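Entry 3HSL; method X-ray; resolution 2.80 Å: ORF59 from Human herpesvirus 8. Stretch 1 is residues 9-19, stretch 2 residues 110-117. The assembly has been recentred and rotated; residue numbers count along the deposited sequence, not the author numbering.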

# COMPACT_ATOMS: atom_id res chain seq x y z
N ASP A 9 24.42 6.52 21.35
CA ASP A 9 25.00 7.81 20.85
C ASP A 9 24.34 8.27 19.54
O ASP A 9 24.58 7.70 18.47
CB ASP A 9 26.53 7.71 20.71
N PHE A 10 23.51 9.31 19.67
CA PHE A 10 22.75 9.98 18.60
C PHE A 10 23.71 10.87 17.78
O PHE A 10 23.67 12.10 17.92
CB PHE A 10 21.72 10.87 19.31
CG PHE A 10 20.64 11.44 18.42
CD1 PHE A 10 19.33 10.96 18.51
CD2 PHE A 10 20.92 12.46 17.49
CE1 PHE A 10 18.32 11.48 17.70
CE2 PHE A 10 19.92 12.99 16.68
CZ PHE A 10 18.62 12.50 16.78
N HIS A 11 24.56 10.29 16.94
CA HIS A 11 25.53 11.13 16.22
C HIS A 11 25.05 12.24 15.24
O HIS A 11 25.70 13.28 15.14
CB HIS A 11 26.76 10.35 15.68
CG HIS A 11 26.43 9.23 14.74
ND1 HIS A 11 26.12 9.44 13.41
CD2 HIS A 11 26.36 7.89 14.93
CE1 HIS A 11 25.88 8.29 12.82
NE2 HIS A 11 26.01 7.33 13.72
N TYR A 12 23.93 12.04 14.53
CA TYR A 12 23.48 13.05 13.56
C TYR A 12 22.01 12.97 13.18
O TYR A 12 21.52 11.92 12.80
CB TYR A 12 24.34 12.97 12.28
CG TYR A 12 24.08 14.03 11.22
CD1 TYR A 12 24.68 15.27 11.31
CD2 TYR A 12 23.25 13.78 10.14
CE1 TYR A 12 24.46 16.25 10.35
CE2 TYR A 12 23.02 14.75 9.17
CZ TYR A 12 23.63 15.99 9.28
OH TYR A 12 23.43 16.98 8.33
N GLY A 13 21.32 14.10 13.30
CA GLY A 13 19.91 14.18 12.99
C GLY A 13 19.60 15.37 12.11
O GLY A 13 20.37 16.32 12.04
N VAL A 14 18.46 15.32 11.43
CA VAL A 14 18.06 16.38 10.54
C VAL A 14 16.54 16.56 10.56
O VAL A 14 15.79 15.58 10.66
CB VAL A 14 18.57 16.07 9.10
CG1 VAL A 14 17.85 14.85 8.51
CG2 VAL A 14 18.38 17.25 8.20
N ARG A 15 16.09 17.81 10.46
CA ARG A 15 14.68 18.14 10.40
C ARG A 15 14.36 18.27 8.92
O ARG A 15 15.09 18.94 8.17
CB ARG A 15 14.37 19.45 11.13
CG ARG A 15 12.95 19.97 10.87
CD ARG A 15 12.76 21.40 11.40
NE ARG A 15 11.54 22.05 10.88
CZ ARG A 15 11.46 22.70 9.71
NH1 ARG A 15 12.51 22.81 8.91
NH2 ARG A 15 10.30 23.25 9.34
N VAL A 16 13.26 17.64 8.50
CA VAL A 16 12.81 17.64 7.10
C VAL A 16 11.85 18.80 6.76
O VAL A 16 10.83 18.96 7.43
CB VAL A 16 12.14 16.28 6.78
CG1 VAL A 16 11.66 16.22 5.33
CG2 VAL A 16 13.12 15.14 7.08
N ASP A 17 12.18 19.60 5.74
CA ASP A 17 11.31 20.72 5.36
C ASP A 17 10.11 20.17 4.58
O ASP A 17 10.10 20.17 3.33
CB ASP A 17 12.10 21.74 4.53
CG ASP A 17 11.28 22.98 4.18
OD1 ASP A 17 10.03 22.92 4.21
OD2 ASP A 17 11.89 24.02 3.86
N VAL A 18 9.11 19.70 5.31
CA VAL A 18 7.92 19.09 4.70
C VAL A 18 7.12 20.03 3.81
O VAL A 18 6.47 19.58 2.87
CB VAL A 18 7.03 18.38 5.71
CG1 VAL A 18 7.80 17.21 6.33
CG2 VAL A 18 6.53 19.33 6.77
N THR A 19 7.20 21.32 4.13
CA THR A 19 6.51 22.37 3.37
C THR A 19 7.08 22.43 1.95
O THR A 19 6.34 22.66 0.99
CB THR A 19 6.69 23.73 4.06
OG1 THR A 19 6.26 23.64 5.43
CG2 THR A 19 5.90 24.82 3.34
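Stretch 2 110-117: DAGIAFYR

The most distinctive feature of this contact is a glycine that makes room for an aromatic ring. Gly13 lies opposite Ala114 in a non-hydrogen-bonded pair of an antiparallel sheet, with Gly13 CA only 3.9 Å from Ala114 CA, and the space beside it is taken by the ring of Phe10, from the loop just before the strand. A CB on Gly13 would fall 2.9 Å from Phe10 CE2, too close to be tolerated. Although the CA-to-CB bond of Phe10 points away from stretch 2, its t rotamer (chi1 -168°) brings the end of the ring back over the sheet, where Phe10 CZ packs 3.2 Å from Ala114 CB.

Stretch 2 is extended from Asp110 to Tyr116 and runs against the strand Tyr12 to Val16 in the opposite direction. The N-to-C directions of the two strands make an angle of 175°, and their axes approach to 4.5 Å, so the pairing is almost exactly antiparallel. The register places Phe115 against Tyr12, Ala114 against Gly13, Ile113 against Val14 and Gly112 against Arg15. Two pairs carry reciprocal hydrogen bonds. Tyr12 N donates to Phe115 O at 3.1 Å, and Phe115 N returns a short bond of 2.6 Å to Tyr12 O; Val14 N donates to Ile113 O and Ile113 N to Val14 O, both at 2.8 Å. Farther along, Val16 N reaches Ala111 O at 2.9 Å. At the non-hydrogen-bonded pair between the two reciprocally bonded pairs the CA atoms draw closer, and Gly13 CA lies 3.4 Å from Ile113 O in a CA-H...O contact. At the next narrow pair, Arg15 CA is 4.4 Å from Gly112 CA; here, unlike at Gly13, there would be room for a CB on the stretch 2 glycine.

Side chains alternate between the two faces of the sheet. Tyr12, Val14 and Val16 share one face with Phe115, Ile113 and Ala111, forming a buried apolar layer. Tyr12 CD2 meets Phe115 CD2 at 3.9 Å, with the Phe115 atom at the edge of the tyrosine ring. Val14 CG1 lies 3.9 Å from Ile113 CB, while Val16 CG2 reaches diagonally to Ile113 CG1 at 3.8 Å and Val16 CB stands 4.0 Å from Ala111 CB. Arg15 projects from the other face, the one that also carries Ala114, and is exposed.

Beyond the paired strands the contact continues at both ends. Before Tyr12 the chain leaves the regular strand at His11, whose phi/psi of -61°/-34° is not extended. The imidazole lies against the backbone of stretch 2, with Tyr116 N and Phe115 O over one face of the ring and His11 NE2 3.4 Å from Tyr116 CA. A weak hydrogen bond from Arg117 N to Asp9 O, 3.3 Å long, ties the two stretches together past this turn. At the other end Val18, in the first turn of a helix, directs its side chain toward stretch 2 and sets CG1 3.7 Å from Ala111 CB.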

# COMPACT_ATOMS: atom_id res chain seq x y z
N ASP A 110 4.97 17.48 10.40
CA ASP A 110 6.42 17.58 10.59
C ASP A 110 7.12 16.23 10.43
O ASP A 110 6.49 15.19 10.55
CB ASP A 110 6.72 18.19 11.96
CG ASP A 110 6.38 19.65 12.01
OD1 ASP A 110 6.58 20.30 10.93
OD2 ASP A 110 5.92 20.17 13.08
N ALA A 111 8.42 16.25 10.16
CA ALA A 111 9.21 15.02 9.98
C ALA A 111 10.69 15.24 10.25
O ALA A 111 11.21 16.34 10.02
CB ALA A 111 9.01 14.47 8.57
N GLY A 112 11.36 14.20 10.72
CA GLY A 112 12.79 14.27 11.03
C GLY A 112 13.45 12.92 10.84
O GLY A 112 12.79 11.88 10.94
N ILE A 113 14.75 12.93 10.56
CA ILE A 113 15.48 11.68 10.35
C ILE A 113 16.73 11.76 11.19
O ILE A 113 17.49 12.73 11.12
CB ILE A 113 15.89 11.46 8.88
CG1 ILE A 113 14.75 11.77 7.91
CG2 ILE A 113 16.37 10.03 8.67
CD1 ILE A 113 15.17 11.61 6.48
N ALA A 114 16.96 10.73 11.99
CA ALA A 114 18.12 10.72 12.86
C ALA A 114 18.97 9.52 12.54
O ALA A 114 18.46 8.52 12.04
CB ALA A 114 17.67 10.68 14.28
N PHE A 115 20.26 9.62 12.83
CA PHE A 115 21.21 8.54 12.59
C PHE A 115 22.01 8.36 13.86
O PHE A 115 22.33 9.34 14.54
CB PHE A 115 22.12 8.87 11.41
CG PHE A 115 21.37 9.20 10.15
CD1 PHE A 115 20.89 8.20 9.33
CD2 PHE A 115 21.14 10.53 9.78
CE1 PHE A 115 20.20 8.50 8.17
CE2 PHE A 115 20.43 10.84 8.61
CZ PHE A 115 19.97 9.82 7.81
N TYR A 116 22.33 7.11 14.18
CA TYR A 116 23.09 6.82 15.38
C TYR A 116 23.65 5.40 15.42
O TYR A 116 23.18 4.52 14.70
CB TYR A 116 22.22 7.06 16.61
CG TYR A 116 21.01 6.18 16.73
CD1 TYR A 116 21.08 4.97 17.41
CD2 TYR A 116 19.79 6.57 16.17
CE1 TYR A 116 19.96 4.14 17.53
CE2 TYR A 116 18.66 5.76 16.28
CZ TYR A 116 18.76 4.54 16.96
OH TYR A 116 17.65 3.73 17.08
N ARG A 117 24.66 5.21 16.28
CA ARG A 117 25.32 3.92 16.47
C ARG A 117 25.42 3.62 17.96
O ARG A 117 26.02 4.39 18.72
CB ARG A 117 26.72 3.92 15.84